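Local coordinates for protein AxyAgu115A (Amphibacillus xylanus NBRC 15112, PDB 6NPS) that is a family GH115 alpha-glucuronidase, probably releasing glucuronic acid side groups from arabinoglucuronoxylan, at residues V65-V70 against Y125-L130; E78-A81 against D86-E89; Q100-P105 against E110-I115; E132-S137 against E151-K156. The protein carries 3 engineered substitutions. All blocks are in the same frame, centred on the assembly; numbering follows the deposited sequence.

Interaction 1: residues V65-V70 against Y125-L130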
loop_
_atom_site.group_PDB
_atom_site.type_symbol
_atom_site.label_atom_id
_atom_site.label_comp_id
_atom_site.label_asym_id
_atom_site.label_seq_id
_atom_site.Cartn_x
_atom_site.Cartn_y
_atom_site.Cartn_z
ATOM N N VAL A 65 48.272 2.742 52.463
ATOM C CA VAL A 65 47.644 3.689 51.551
ATOM C C VAL A 65 47.259 4.896 52.403
ATOM O O VAL A 65 46.538 4.748 53.395
ATOM C CB VAL A 65 46.419 3.088 50.846
ATOM C CG1 VAL A 65 45.682 4.166 50.066
ATOM C CG2 VAL A 65 46.822 1.891 49.908
ATOM N N LEU A 66 47.789 6.068 52.059
ATOM C CA LEU A 66 47.585 7.297 52.833
ATOM C C LEU A 66 46.912 8.306 51.914
ATOM O O LEU A 66 47.518 8.754 50.934
ATOM C CB LEU A 66 48.908 7.842 53.373
ATOM C CG LEU A 66 49.802 6.887 54.178
ATOM C CD1 LEU A 66 51.130 7.536 54.577
ATOM C CD2 LEU A 66 49.082 6.401 55.411
ATOM N N TYR A 67 45.653 8.642 52.204
ATOM C CA TYR A 67 44.869 9.516 51.350
ATOM C C TYR A 67 44.350 10.716 52.141
ATOM O O TYR A 67 44.263 10.691 53.369
ATOM C CB TYR A 67 43.702 8.760 50.722
ATOM C CG TYR A 67 42.605 8.403 51.708
ATOM C CD1 TYR A 67 42.634 7.195 52.402
ATOM C CD2 TYR A 67 41.545 9.295 51.961
ATOM C CE1 TYR A 67 41.653 6.875 53.314
ATOM C CE2 TYR A 67 40.555 8.985 52.879
ATOM C CZ TYR A 67 40.611 7.772 53.546
ATOM O OH TYR A 67 39.623 7.448 54.444
ATOM N N GLY A 68 44.002 11.774 51.429
ATOM C CA GLY A 68 43.535 12.970 52.100
ATOM C C GLY A 68 43.293 14.083 51.113
ATOM O O GLY A 68 43.672 14.002 49.936
ATOM N N THR A 69 42.630 15.126 51.623
ATOM C CA THR A 69 42.359 16.372 50.917
ATOM C C THR A 69 43.227 17.452 51.533
ATOM O O THR A 69 43.269 17.592 52.767
ATOM C CB THR A 69 40.880 16.772 51.034
ATOM O OG1 THR A 69 40.046 15.681 50.627
ATOM C CG2 THR A 69 40.565 17.992 50.157
ATOM N N VAL A 70 43.950 18.194 50.690
ATOM C CA VAL A 70 44.799 19.261 51.215
ATOM C C VAL A 70 43.958 20.189 52.088
ATOM O O VAL A 70 42.796 20.475 51.775
ATOM C CB VAL A 70 45.460 20.050 50.067
ATOM C CG1 VAL A 70 46.287 21.212 50.648
ATOM C CG2 VAL A 70 46.353 19.179 49.206
ATOM N N TYR A 125 38.611 11.423 42.891
ATOM C CA TYR A 125 39.164 10.928 41.627
ATOM C C TYR A 125 40.478 10.180 41.838
ATOM O O TYR A 125 40.765 9.215 41.125
ATOM C CB TYR A 125 39.377 12.092 40.650
ATOM C CG TYR A 125 38.083 12.805 40.289
ATOM C CD1 TYR A 125 36.852 12.139 40.340
ATOM C CD2 TYR A 125 38.100 14.119 39.865
ATOM C CE1 TYR A 125 35.650 12.808 40.009
ATOM C CE2 TYR A 125 36.907 14.794 39.533
ATOM C CZ TYR A 125 35.700 14.145 39.614
ATOM O OH TYR A 125 34.563 14.858 39.282
ATOM N N GLY A 126 41.273 10.601 42.821
ATOM C CA GLY A 126 42.541 9.928 43.076
ATOM C C GLY A 126 42.348 8.564 43.720
ATOM O O GLY A 126 43.057 7.602 43.392
ATOM N N LEU A 127 41.389 8.467 44.649
ATOM C CA LEU A 127 40.986 7.170 45.192
ATOM C C LEU A 127 40.534 6.221 44.088
ATOM O O LEU A 127 41.006 5.082 43.997
ATOM C CB LEU A 127 39.891 7.369 46.227
ATOM C CG LEU A 127 40.476 7.894 47.540
ATOM C CD1 LEU A 127 39.365 8.401 48.446
ATOM C CD2 LEU A 127 41.333 6.844 48.286
ATOM N N PHE A 128 39.656 6.683 43.200
ATOM C CA PHE A 128 39.232 5.799 42.127
ATOM C C PHE A 128 40.359 5.539 41.125
ATOM O O PHE A 128 40.311 4.542 40.398
ATOM C CB PHE A 128 38.011 6.397 41.438
ATOM C CG PHE A 128 36.722 6.238 42.228
ATOM C CD1 PHE A 128 36.466 5.069 42.954
ATOM C CD2 PHE A 128 35.761 7.250 42.234
ATOM C CE1 PHE A 128 35.247 4.896 43.647
ATOM C CE2 PHE A 128 34.551 7.088 42.923
ATOM C CZ PHE A 128 34.293 5.902 43.620
ATOM N N HIS A 129 41.375 6.403 41.065
ATOM C CA HIS A 129 42.555 6.077 40.261
ATOM C C HIS A 129 43.243 4.827 40.803
ATOM O O HIS A 129 43.700 3.974 40.029
ATOM C CB HIS A 129 43.517 7.267 40.236
ATOM C CG HIS A 129 44.576 7.176 39.187
ATOM N ND1 HIS A 129 44.332 7.421 37.851
ATOM C CD2 HIS A 129 45.900 6.892 39.285
ATOM C CE1 HIS A 129 45.460 7.292 37.172
ATOM N NE2 HIS A 129 46.423 6.959 38.017
ATOM N N LEU A 130 43.310 4.681 42.131
ATOM C CA LEU A 130 43.830 3.427 42.677
ATOM C C LEU A 130 42.992 2.253 42.188
ATOM O O LEU A 130 43.524 1.235 41.717
ATOM C CB LEU A 130 43.847 3.478 44.211
ATOM C CG LEU A 130 44.128 2.124 44.893
ATOM C CD1 LEU A 130 45.427 1.437 44.344
ATOM C CD2 LEU A 130 44.212 2.286 46.442
#

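Interaction 2: residues E78-A81 against D86-E89. Engineered in segment 78-81: Ala-81 (natural residue Lys).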
loop_
_atom_site.group_PDB
_atom_site.type_symbol
_atom_site.label_atom_id
_atom_site.label_comp_id
_atom_site.label_asym_id
_atom_site.label_seq_id
_atom_site.Cartn_x
_atom_site.Cartn_y
_atom_site.Cartn_z
ATOM N N GLU A 78 52.237 16.995 57.231
ATOM C CA GLU A 78 53.505 16.478 57.757
ATOM C C GLU A 78 54.397 15.967 56.633
ATOM O O GLU A 78 55.602 16.245 56.606
ATOM C CB GLU A 78 53.263 15.350 58.756
ATOM C CG GLU A 78 52.719 15.746 60.095
ATOM C CD GLU A 78 52.281 14.535 60.904
ATOM O OE1 GLU A 78 51.168 14.570 61.477
ATOM O OE2 GLU A 78 53.041 13.544 60.950
ATOM N N LEU A 79 53.824 15.166 55.723
ATOM C CA LEU A 79 54.589 14.664 54.585
ATOM C C LEU A 79 55.183 15.808 53.779
ATOM O O LEU A 79 56.369 15.779 53.425
ATOM C CB LEU A 79 53.703 13.787 53.714
ATOM C CG LEU A 79 53.138 12.514 54.361
ATOM C CD1 LEU A 79 52.506 11.643 53.290
ATOM C CD2 LEU A 79 54.183 11.696 55.148
ATOM N N ASN A 80 54.374 16.834 53.506
ATOM C CA ASN A 80 54.839 18.018 52.804
ATOM C C ASN A 80 55.969 18.700 53.564
ATOM O O ASN A 80 56.996 19.055 52.978
ATOM C CB ASN A 80 53.666 18.981 52.614
ATOM C CG ASN A 80 53.994 20.111 51.687
ATOM O OD1 ASN A 80 54.300 19.885 50.508
ATOM N ND2 ASN A 80 53.932 21.341 52.198
ATOM N N ALA A 81 55.777 18.913 54.874
ATOM C CA ALA A 81 56.804 19.542 55.698
ATOM C C ALA A 81 58.115 18.770 55.639
ATOM O O ALA A 81 59.199 19.367 55.615
ATOM C CB ALA A 81 56.310 19.656 57.142
ATOM N N ASP A 86 55.196 17.180 47.461
ATOM C CA ASP A 86 55.270 18.608 47.141
ATOM C C ASP A 86 53.849 19.082 46.834
ATOM O O ASP A 86 53.404 19.080 45.687
ATOM C CB ASP A 86 56.233 18.867 45.982
ATOM C CG ASP A 86 56.293 20.331 45.588
ATOM O OD1 ASP A 86 55.668 21.164 46.278
ATOM O OD2 ASP A 86 56.970 20.658 44.590
ATOM N N LEU A 87 53.145 19.515 47.873
ATOM C CA LEU A 87 51.755 19.921 47.720
ATOM C C LEU A 87 51.591 21.202 46.912
ATOM O O LEU A 87 50.466 21.494 46.483
ATOM C CB LEU A 87 51.115 20.095 49.096
ATOM C CG LEU A 87 50.852 18.804 49.868
ATOM C CD1 LEU A 87 50.113 19.110 51.200
ATOM C CD2 LEU A 87 50.099 17.773 48.993
ATOM N N THR A 88 52.651 21.978 46.681
ATOM C CA THR A 88 52.458 23.138 45.812
ATOM C C THR A 88 52.119 22.724 44.386
ATOM O O THR A 88 51.597 23.539 43.625
ATOM C CB THR A 88 53.689 24.030 45.793
ATOM O OG1 THR A 88 54.747 23.334 45.124
ATOM C CG2 THR A 88 54.114 24.388 47.225
ATOM N N GLU A 89 52.379 21.477 44.012
ATOM C CA GLU A 89 52.014 21.022 42.676
ATOM C C GLU A 89 50.500 20.986 42.456
ATOM O O GLU A 89 50.044 21.018 41.307
ATOM C CB GLU A 89 52.589 19.634 42.429
ATOM C CG GLU A 89 53.875 19.624 41.672
ATOM C CD GLU A 89 54.403 18.217 41.496
ATOM O OE1 GLU A 89 54.883 17.634 42.494
ATOM O OE2 GLU A 89 54.326 17.694 40.365
#

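Interaction 3: residues Q100-P105 against E110-I115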
loop_
_atom_site.group_PDB
_atom_site.type_symbol
_atom_site.label_atom_id
_atom_site.label_comp_id
_atom_site.label_asym_id
_atom_site.label_seq_id
_atom_site.Cartn_x
_atom_site.Cartn_y
_atom_site.Cartn_z
ATOM N N GLN A 100 51.324 9.199 44.522
ATOM C CA GLN A 100 52.770 9.109 44.618
ATOM C C GLN A 100 53.167 8.074 45.658
ATOM O O GLN A 100 52.611 8.060 46.761
ATOM C CB GLN A 100 53.369 10.475 44.983
ATOM C CG GLN A 100 54.866 10.465 45.009
ATOM C CD GLN A 100 55.453 11.831 45.315
ATOM O OE1 GLN A 100 54.724 12.778 45.600
ATOM N NE2 GLN A 100 56.781 11.931 45.268
ATOM N N VAL A 101 54.183 7.246 45.323
ATOM C CA VAL A 101 54.751 6.297 46.277
ATOM C C VAL A 101 55.883 6.988 47.004
ATOM O O VAL A 101 56.687 7.701 46.381
ATOM C CB VAL A 101 55.236 5.010 45.577
ATOM C CG1 VAL A 101 55.993 4.115 46.528
ATOM C CG2 VAL A 101 54.064 4.270 44.952
ATOM N N VAL A 102 55.963 6.780 48.326
ATOM C CA VAL A 102 56.923 7.485 49.166
ATOM C C VAL A 102 57.554 6.482 50.126
ATOM O O VAL A 102 56.931 5.496 50.541
ATOM C CB VAL A 102 56.258 8.650 49.944
ATOM C CG1 VAL A 102 55.774 9.768 48.979
ATOM C CG2 VAL A 102 55.108 8.120 50.728
ATOM N N ASP A 103 58.811 6.734 50.458
ATOM C CA ASP A 103 59.633 5.818 51.234
ATOM C C ASP A 103 59.625 6.270 52.690
ATOM O O ASP A 103 59.763 7.469 52.967
ATOM C CB ASP A 103 61.056 5.802 50.662
ATOM C CG ASP A 103 61.794 4.500 50.925
ATOM O OD1 ASP A 103 61.243 3.615 51.609
ATOM O OD2 ASP A 103 62.940 4.360 50.441
ATOM N N GLN A 104 59.431 5.316 53.606
ATOM C CA GLN A 104 59.526 5.543 55.044
ATOM C C GLN A 104 58.744 6.769 55.541
ATOM O O GLN A 104 59.293 7.611 56.251
ATOM C CB GLN A 104 60.986 5.650 55.460
ATOM C CG GLN A 104 61.839 4.450 55.077
ATOM C CD GLN A 104 61.628 3.259 56.000
ATOM O OE1 GLN A 104 60.958 3.370 57.028
ATOM N NE2 GLN A 104 62.198 2.112 55.633
ATOM N N PRO A 105 57.451 6.868 55.211
ATOM C CA PRO A 105 56.704 8.100 55.539
ATOM C C PRO A 105 56.533 8.351 57.025
ATOM O O PRO A 105 56.575 9.508 57.460
ATOM C CB PRO A 105 55.352 7.873 54.861
ATOM C CG PRO A 105 55.220 6.382 54.793
ATOM C CD PRO A 105 56.605 5.871 54.539
ATOM N N GLU A 110 56.992 1.205 55.842
ATOM C CA GLU A 110 58.154 1.185 54.952
ATOM C C GLU A 110 57.897 1.868 53.608
ATOM O O GLU A 110 58.786 2.531 53.076
ATOM C CB GLU A 110 58.601 -0.262 54.720
ATOM C CG GLU A 110 58.919 -0.981 56.025
ATOM C CD GLU A 110 59.307 -2.443 55.843
ATOM O OE1 GLU A 110 60.195 -2.727 55.011
ATOM O OE2 GLU A 110 58.734 -3.305 56.548
ATOM N N LYS A 111 56.710 1.694 53.037
ATOM C CA LYS A 111 56.319 2.300 51.773
ATOM C C LYS A 111 54.866 2.684 51.896
ATOM O O LYS A 111 54.094 2.001 52.572
ATOM C CB LYS A 111 56.460 1.376 50.531
ATOM C CG LYS A 111 57.832 0.788 50.281
ATOM C CD LYS A 111 58.867 1.865 49.926
ATOM C CE LYS A 111 58.622 2.510 48.561
ATOM N NZ LYS A 111 59.880 3.170 48.065
ATOM N N ALA A 112 54.495 3.776 51.243
ATOM C CA ALA A 112 53.104 4.169 51.206
ATOM C C ALA A 112 52.775 4.719 49.830
ATOM O O ALA A 112 53.604 5.361 49.166
ATOM C CB ALA A 112 52.765 5.220 52.281
ATOM N N LEU A 113 51.549 4.471 49.417
ATOM C CA LEU A 113 50.968 5.175 48.296
ATOM C C LEU A 113 50.238 6.396 48.859
ATOM O O LEU A 113 49.320 6.247 49.677
ATOM C CB LEU A 113 50.030 4.242 47.539
ATOM C CG LEU A 113 49.139 4.886 46.480
ATOM C CD1 LEU A 113 50.017 5.613 45.471
ATOM C CD2 LEU A 113 48.286 3.813 45.799
ATOM N N VAL A 114 50.643 7.600 48.459
ATOM C CA VAL A 114 49.982 8.814 48.940
ATOM C C VAL A 114 49.001 9.294 47.876
ATOM O O VAL A 114 49.347 9.387 46.690
ATOM C CB VAL A 114 50.999 9.913 49.302
ATOM C CG1 VAL A 114 50.269 11.184 49.732
ATOM C CG2 VAL A 114 51.882 9.431 50.439
ATOM N N ILE A 115 47.763 9.557 48.285
ATOM C CA ILE A 115 46.722 10.040 47.375
ATOM C C ILE A 115 46.221 11.353 47.976
ATOM O O ILE A 115 45.499 11.345 48.975
ATOM C CB ILE A 115 45.601 9.017 47.186
ATOM C CG1 ILE A 115 46.206 7.662 46.799
ATOM C CG2 ILE A 115 44.544 9.516 46.146
ATOM C CD1 ILE A 115 45.190 6.578 46.442
#

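Interaction 4: residues E132-S137 against E151-K156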
loop_
_atom_site.group_PDB
_atom_site.type_symbol
_atom_site.label_atom_id
_atom_site.label_comp_id
_atom_site.label_asym_id
_atom_site.label_seq_id
_atom_site.Cartn_x
_atom_site.Cartn_y
_atom_site.Cartn_z
ATOM N N GLU A 132 41.289 2.040 39.487
ATOM C CA GLU A 132 41.616 1.841 38.073
ATOM C C GLU A 132 42.915 1.048 37.877
ATOM O O GLU A 132 42.975 0.155 37.032
ATOM C CB GLU A 132 41.708 3.187 37.352
ATOM C CG GLU A 132 42.068 3.078 35.879
ATOM C CD GLU A 132 42.237 4.432 35.218
ATOM O OE1 GLU A 132 41.626 5.409 35.700
ATOM O OE2 GLU A 132 42.979 4.519 34.218
ATOM N N LYS A 133 43.951 1.372 38.653
ATOM C CA LYS A 133 45.211 0.636 38.579
ATOM C C LYS A 133 45.087 -0.798 39.087
ATOM O O LYS A 133 45.860 -1.666 38.670
ATOM C CB LYS A 133 46.280 1.394 39.339
ATOM C CG LYS A 133 46.855 2.404 38.419
ATOM C CD LYS A 133 47.855 3.288 39.037
ATOM C CE LYS A 133 48.693 3.819 37.905
ATOM N NZ LYS A 133 49.215 2.724 36.997
ATOM N N LEU A 134 44.141 -1.070 39.970
ATOM C CA LEU A 134 43.878 -2.444 40.352
ATOM C C LEU A 134 43.008 -3.157 39.348
ATOM O O LEU A 134 42.676 -4.322 39.587
ATOM C CB LEU A 134 43.204 -2.516 41.708
ATOM C CG LEU A 134 44.086 -1.950 42.819
ATOM C CD1 LEU A 134 43.331 -1.949 44.123
ATOM C CD2 LEU A 134 45.302 -2.806 42.897
ATOM N N GLY A 135 42.632 -2.495 38.248
ATOM C CA GLY A 135 41.876 -3.165 37.197
ATOM C C GLY A 135 40.370 -3.122 37.376
ATOM O O GLY A 135 39.657 -3.894 36.733
ATOM N N VAL A 136 39.861 -2.241 38.222
ATOM C CA VAL A 136 38.438 -2.216 38.518
ATOM C C VAL A 136 37.751 -1.226 37.585
ATOM O O VAL A 136 38.152 -0.062 37.478
ATOM C CB VAL A 136 38.201 -1.870 39.993
ATOM C CG1 VAL A 136 36.696 -1.763 40.306
ATOM C CG2 VAL A 136 38.897 -2.914 40.865
ATOM N N SER A 137 36.717 -1.693 36.910
ATOM C CA SER A 137 36.007 -0.852 35.972
ATOM C C SER A 137 35.122 0.167 36.694
ATOM O O SER A 137 34.594 -0.116 37.770
ATOM C CB SER A 137 35.139 -1.730 35.060
ATOM O OG SER A 137 34.266 -0.906 34.320
ATOM N N GLU A 151 46.895 -11.879 42.734
ATOM C CA GLU A 151 47.577 -12.246 43.970
ATOM C C GLU A 151 48.439 -11.107 44.505
ATOM O O GLU A 151 48.632 -11.007 45.726
ATOM C CB GLU A 151 48.434 -13.496 43.757
ATOM C CG GLU A 151 47.604 -14.740 43.556
ATOM C CD GLU A 151 48.326 -16.025 43.972
ATOM O OE1 GLU A 151 49.580 -16.064 43.910
ATOM O OE2 GLU A 151 47.625 -16.987 44.371
ATOM N N SER A 152 48.912 -10.222 43.629
ATOM C CA SER A 152 49.866 -9.188 44.018
ATOM C C SER A 152 49.842 -8.069 42.990
ATOM O O SER A 152 49.472 -8.266 41.832
ATOM C CB SER A 152 51.292 -9.754 44.132
ATOM O OG SER A 152 52.161 -8.798 44.727
ATOM N N PHE A 153 50.257 -6.888 43.440
ATOM C CA PHE A 153 50.180 -5.631 42.701
ATOM C C PHE A 153 51.394 -4.820 43.126
ATOM O O PHE A 153 51.756 -4.839 44.305
ATOM C CB PHE A 153 48.873 -4.893 43.023
ATOM C CG PHE A 153 48.857 -3.440 42.628
ATOM C CD1 PHE A 153 48.641 -3.076 41.310
ATOM C CD2 PHE A 153 49.026 -2.441 43.581
ATOM C CE1 PHE A 153 48.629 -1.760 40.931
ATOM C CE2 PHE A 153 49.002 -1.100 43.216
ATOM C CZ PHE A 153 48.801 -0.763 41.885
ATOM N N SER A 154 52.058 -4.157 42.183
ATOM C CA SER A 154 53.203 -3.352 42.591
ATOM C C SER A 154 53.258 -2.055 41.815
ATOM O O SER A 154 52.753 -1.966 40.695
ATOM C CB SER A 154 54.525 -4.096 42.409
ATOM O OG SER A 154 54.505 -5.262 43.186
ATOM N N LEU A 155 53.872 -1.042 42.441
ATOM C CA LEU A 155 54.192 0.227 41.804
ATOM C C LEU A 155 55.640 0.527 42.120
ATOM O O LEU A 155 56.091 0.269 43.238
ATOM C CB LEU A 155 53.329 1.385 42.310
ATOM C CG LEU A 155 51.806 1.367 42.198
ATOM C CD1 LEU A 155 51.209 2.435 43.136
ATOM C CD2 LEU A 155 51.372 1.638 40.772
ATOM N N LYS A 156 56.360 1.077 41.144
ATOM C CA LYS A 156 57.759 1.424 41.351
ATOM C C LYS A 156 57.901 2.362 42.552
ATOM O O LYS A 156 56.994 3.137 42.883
ATOM C CB LYS A 156 58.330 2.058 40.077
ATOM C CG LYS A 156 59.814 2.359 40.138
ATOM C CD LYS A 156 60.678 1.125 39.816
ATOM C CE LYS A 156 62.037 1.527 39.238
ATOM N NZ LYS A 156 62.883 0.342 38.876
#

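Interaction 1: residues V65-V70 against Y125-L130
Val-65 and Tyr-67 of the strand meet Leu-130 and Leu-127 of the helix, one buried face of a strand against one flank of a helix, in the helix-on-sheet packing of an alpha/beta layer. The strand belongs to a four-stranded mixed sheet, where it lies parallel to strand 109-117, and helix 120-133 follows that neighbouring strand in the chain. Two residues apart on the strand and three apart on the helix, the pairs match because alternate strand residues face the helix and one helical turn brings Leu-130 round beside Leu-127.

Leucine and valine methyls make the apolar contacts, against CB and the ring root of Tyr-67 in one pair. CD2 of Leu-127 reaches CB of Tyr-67 at 3.9 Å and touches the ring at CG, approaching it obliquely. Tyr-67 holds CG between its own backbone N and carbonyl carbon (chi1 71°), which leaves CB and the ring root facing the leucine while the rest of the ring runs on to Val-32, Arg-33 and Ala-36 of helix 30-47. Leu-130 also packs on Leu-113 and Ile-115 of strand 109-117.

The polar bonds lie beside the packed pairs. The helix keeps its own pattern, with His-129 N on Tyr-125 O at 2.9 Å and Leu-130 N on Gly-126 O at 3.2 Å. Thr-69 OG1 is hydrogen-bonded to Thr-123 OG1, a side-chain link between the strand's end and an earlier turn of the same helix. The looser of the two apolar pairs is at the other end, where CG1 of Val-65 and CD2 of Leu-130 stand 4.3 Å apart.

Interaction 2: residues E78-A81 against D86-E89
Asn-80 uses its side-chain carbonyl to take up a main-chain N-H from a different turn of chain: OD1 accepts from Leu-87 N at 2.9 Å. The bond is almost straight at hydrogen (172°), yet the donor sits above the amide plane, 38° out of it, and so does not follow a lone pair. With CG opposite the backbone N across the CA-CB bond (chi1 -170°), the amide extends from the helix toward the returning chain.

The same residue also offers an apolar touch, CB of Asn-80 lying 3.8 Å from CD1 of Leu-87. Leu-87 CB stands 3.5 Å from Asn-80 OD1, so the leucine side chain crosses the asparagine at a slant just beside the polar bond. Leu-87 goes on to pack against Val-70 and Ala-116.

The C-terminal end of helix 74-81, through the Asn-80 side chain, thus holds the start of a short 3-10 turn, which is introduced by an Asx turn at Asp-86. There OD1 of Asp-86 receives Thr-88 N at 3.2 Å and Thr-88 OG1 at 2.6 Å, both from the same face of the carboxylate, the hydroxyl on the syn side. Glu-89 N closes the turn on Asp-86 O at 3.1 Å.

A leucine in place of Asn-80 would probably leave the Leu-87 N-H without its acceptor and set the 3-10 turn freer to shift against the helix. On the helix, Glu-78 pairs with Arg-57, while Glu-89 at the far end of the turn makes a salt bridge with Lys-160.

Interaction 3: residues Q100-P105 against E110-I115
Gln-100 and Val-114 pair through both backbone groups: Gln-100 N gives to Val-114 O at 2.9 Å, in the carbonyl plane, and Val-114 N gives to Gln-100 O at 2.6 Å, the shortest bond of the set. Val-102 and Ala-112 repeat the arrangement, Val-102 N reaching Ala-112 O at 2.9 Å nearly along the C=O axis, and Ala-112 N reaching Val-102 O at 3.1 Å. Each of these last two oxygens gains a CA-H contact as well, Ala-112 O from Val-101 and Val-102 O from Lys-111. The fifth bond, Gln-104 N to Glu-110 O at 2.9 Å, comes where the chain turns a corner; its donor stands 53° above the carbonyl plane.

Between these, Val-101 and Leu-113 form a non-hydrogen-bonded pair, as do Asp-103 and Lys-111. The backbones of Lys-111 and Leu-113 bond outward to Ala-64, and that of Val-101 to Tyr-159. Lys-111, bent at chi2 and chi3 (-66° and -69°), curls over Val-101 CG1 and brings NZ to 3.8 Å from Asp-103 OD1, a long salt bridge; a weak bond to Met-3 O also uses NZ. Asp-103 OD1 also lies near a second acceptor, Glu-110 O, an approach that the lysine charge may help to offset.

On the face bearing Val-102, Ala-112 and Val-114, CG2 of Val-102 is pressed against CG2 of Val-114 at 3.5 Å, while Pro-105 CG meets Ala-112 CB. The alternating pairs are those of antiparallel strands, and the short connection makes strands 97-106 and 109-117 a beta hairpin, at the middle of a four-stranded mixed sheet.

Interaction 4: residues E132-S137 against E151-K156
Leu-134 lays its CD2 methyl over the centre of the Phe-153 ring, 3.6 Å from the centroid and only 13° off the ring normal, a CH-pi contact. The two side chains meet at about a right angle. Phe-153 has CG on the far side of the CA-CB bond from its backbone N (chi1 164°), which directs the ring from its strand to the end of the helix. Lys-133 completes the contact: its carbonyl O comes 3.6 Å from Phe-153 CE1 at a slant, its CB lies 4.2 Å from Phe-153 CZ, and its CD, further out on the lysine side chain, touches CD2 of Leu-155 at 4.3 Å.

The helix stops here in a Schellman motif. Gly-135, with positive phi (89°), suits a position where a side chain would jam against the preceding carbonyl, and its N bonds back to Glu-132 O at 2.9 Å.

Strand 152-155 pairs with strand 5-8, while Phe-153 also rests on Phe-47 of helix 30-47 and Leu-155 on Phe-99 and Val-101. The contact thus joins a two-stranded antiparallel sheet to the C-terminal end of helix 120-133. An alanine at Phe-153 would take away the ring under the Leu-134 methyl and would probably open a gap between helix end and strand.

Apart from the Lys-133 carbonyl O, the touching surfaces are methyls, a ring and the aliphatic part of a lysine, so cohesion probably rests on dispersion and burial rather than on paired charges.

How the interactions relate
From the N terminus, strand 64-69 opens the widest loop, which interaction 1 closes only when helix 120-133 packs back on it. Interactions 2 and 3 are nested inside, in series: interaction 2 closes the four-residue connection after 78-81, then the 100-115 hairpin closes. Leu-79 joins these two by packing on Val-114, while Leu-87 touches Val-70 of interaction 1. Probable bonds between Leu-66 and both Leu-113 and Ile-115 put interactions 1 and 3 in one sheet. Interaction 4 follows in series, closing the 13-residue connection between 137 and 151, its Leu-155 reaching Val-101 and Leu-113. No loops cross; helix, sheet, hairpin and the separate strand 152-155 are tied together.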